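Local coordinates for protein 3-dehydroquinate dehydratase (Clostridium difficile, PDB 4H3D) that catalyses the cis-dehydration of 3-dehydroquinate to 3-dehydroshikimate through an imine intermediate, the third step of chorismate biosynthesis, at residues 119-124 against 142-147. Numbering follows the deposited sequence.
With SHL (5-hydroxy-6-methyl-4-oxo-4H-pyran-2-carboxylic acid), chain I.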
# COMPACT_ATOMS: atom_id res chain seq x y z
N VAL B 119 -12.26 19.36 -14.99
CA VAL B 119 -13.63 19.50 -15.45
C VAL B 119 -14.37 18.15 -15.25
O VAL B 119 -13.83 17.09 -15.51
CB VAL B 119 -13.71 19.99 -16.93
CG1 VAL B 119 -12.88 21.28 -17.10
CG2 VAL B 119 -13.24 18.97 -17.87
N GLU B 120 -15.61 18.22 -14.80
CA GLU B 120 -16.38 17.02 -14.48
C GLU B 120 -17.10 16.41 -15.68
O GLU B 120 -17.85 17.10 -16.38
CB GLU B 120 -17.38 17.38 -13.38
CG GLU B 120 -16.72 17.67 -12.09
CD GLU B 120 -17.59 18.47 -11.14
OE1 GLU B 120 -18.73 18.82 -11.51
OE2 GLU B 120 -17.11 18.77 -10.03
N LEU B 121 -16.89 15.10 -15.90
CA LEU B 121 -17.56 14.34 -16.97
C LEU B 121 -19.09 14.57 -16.99
O LEU B 121 -19.71 14.71 -18.04
CB LEU B 121 -17.30 12.84 -16.77
CG LEU B 121 -17.87 11.89 -17.82
CD1 LEU B 121 -17.28 12.17 -19.20
CD2 LEU B 121 -17.64 10.45 -17.41
N PHE B 122 -19.66 14.62 -15.80
CA PHE B 122 -21.09 14.73 -15.61
C PHE B 122 -21.71 16.06 -16.11
O PHE B 122 -22.92 16.15 -16.28
CB PHE B 122 -21.43 14.46 -14.12
CG PHE B 122 -22.80 13.88 -13.91
CD1 PHE B 122 -23.09 12.59 -14.35
CD2 PHE B 122 -23.77 14.56 -13.21
CE1 PHE B 122 -24.32 12.02 -14.15
CE2 PHE B 122 -25.02 14.00 -13.00
CZ PHE B 122 -25.30 12.73 -13.47
N MET B 123 -20.88 17.07 -16.34
CA MET B 123 -21.35 18.35 -16.89
C MET B 123 -21.87 18.18 -18.32
O MET B 123 -22.63 19.02 -18.81
CB MET B 123 -20.23 19.40 -16.84
CG MET B 123 -19.87 19.81 -15.43
SD MET B 123 -21.22 20.65 -14.59
CE MET B 123 -21.39 22.10 -15.62
N GLY B 124 -21.46 17.11 -18.99
CA GLY B 124 -21.94 16.82 -20.35
C GLY B 124 -21.03 17.29 -21.47
O GLY B 124 -20.21 18.18 -21.28
N VAL B 142 -5.89 19.26 -19.16
CA VAL B 142 -7.20 19.02 -18.61
C VAL B 142 -7.35 17.66 -17.97
O VAL B 142 -7.00 16.64 -18.54
CB VAL B 142 -8.29 19.18 -19.69
CG1 VAL B 142 -9.71 18.91 -19.09
CG2 VAL B 142 -8.24 20.60 -20.28
N ILE B 143 -7.85 17.69 -16.75
CA ILE B 143 -8.26 16.50 -16.03
C ILE B 143 -9.78 16.46 -16.22
O ILE B 143 -10.44 17.48 -16.00
CB ILE B 143 -7.98 16.62 -14.50
CG1 ILE B 143 -6.49 16.48 -14.20
CG2 ILE B 143 -8.74 15.55 -13.72
CD1 ILE B 143 -6.15 16.70 -12.73
N ILE B 144 -10.33 15.35 -16.71
CA ILE B 144 -11.78 15.19 -16.74
C ILE B 144 -12.03 14.20 -15.61
O ILE B 144 -11.45 13.13 -15.58
CB ILE B 144 -12.32 14.68 -18.07
CG1 ILE B 144 -11.99 15.68 -19.18
CG2 ILE B 144 -13.83 14.41 -17.97
CD1 ILE B 144 -12.53 15.31 -20.60
N SER B 145 -12.86 14.58 -14.65
CA SER B 145 -13.06 13.75 -13.48
C SER B 145 -14.48 13.23 -13.32
O SER B 145 -15.44 13.80 -13.84
CB SER B 145 -12.67 14.53 -12.22
OG SER B 145 -13.55 15.63 -12.01
N ASN B 146 -14.58 12.14 -12.57
CA ASN B 146 -15.87 11.54 -12.20
C ASN B 146 -15.74 10.92 -10.82
O ASN B 146 -14.69 10.35 -10.47
CB ASN B 146 -16.28 10.50 -13.23
CG ASN B 146 -17.62 9.84 -12.91
OD1 ASN B 146 -17.68 8.62 -12.75
ND2 ASN B 146 -18.67 10.63 -12.80
N HIS B 147 -16.80 11.04 -10.03
CA HIS B 147 -16.82 10.52 -8.66
C HIS B 147 -18.07 9.71 -8.36
O HIS B 147 -19.15 9.98 -8.90
CB HIS B 147 -16.81 11.68 -7.68
CG HIS B 147 -15.68 12.63 -7.90
ND1 HIS B 147 -15.70 13.58 -8.90
CD2 HIS B 147 -14.51 12.79 -7.24
CE1 HIS B 147 -14.58 14.27 -8.86
NE2 HIS B 147 -13.84 13.82 -7.86
OAD SHL I . -7.88 12.85 -2.28
CAH SHL I . -9.13 12.69 -2.31
OAA SHL I . -9.75 12.20 -1.33
CAK SHL I . -9.84 13.08 -3.52
OAG SHL I . -9.08 13.62 -4.61
CAF SHL I . -9.77 14.18 -5.70
CAL SHL I . -9.05 14.81 -6.66
CAJ SHL I . -11.12 14.14 -5.67
OAC SHL I . -11.81 14.69 -6.67
CAI SHL I . -11.80 13.56 -4.64
CAE SHL I . -11.17 13.03 -3.58
OAB SHL I . -13.12 13.51 -4.66
O HOH W 1 -18.21 13.74 -13.32
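Neighbouring parallel strands of the TIM barrel, 116-120 and 141-148, meet here at their C-terminal ends, where V119 lies beside I144 and E120 beside S145. Three backbone hydrogen bonds join them. V119 N donates to I143 O nearly along the C=O axis (2.8 Å, 170° at the hydrogen), V119 O takes the N-H of S145, and L121 N gives its own to S145 O, carrying the pairing one residue past strand 116-120. V119 O also receives a CA-H...O contact from I144 CA at 3.1 Å. A water extends the grip on S145 O: it donates to that oxygen (2.8 Å) and accepts from F122 N and N146 ND2, so the first turn after the strand is tied to strand 141-148; N146 OD1 is hydrogen-bonded to R161.

V119 and I144 face helix 125-137. The V119 side chain crosses that of V142 at about a right angle, CG2 meeting V142 CG1 at 3.7 Å, and the same methyl rests against I144 CG1. I144 CG2, anti to the backbone N, packs against the start of the 3-10 turn, 4.0 Å from L121 CB.

E120 and S145 occupy the other face, toward the barrel interior, with E120 CG 3.8 Å from S145 OG. The hydroxyl is hydrogen-bonded to D118, while the extended E120 chain brings its carboxylate to a salt bridge with R86 and a bond from S87 N; E120 probably helps position R86, which binds 3-dehydroquinate. Farther along, H147, the catalytic proton donor/acceptor, meets the bound SHL with its ring edge, OAC lying near the ring plane: NE2 is hydrogen-bonded to OAC of SHL at 2.5 Å, and ND1 is held by E90. Such a beta-alpha-beta unit, with a helix outside and catalytic groups at the strand C-termini, is characteristic of TIM-barrel enzymes, the fold of the type I dehydroquinases.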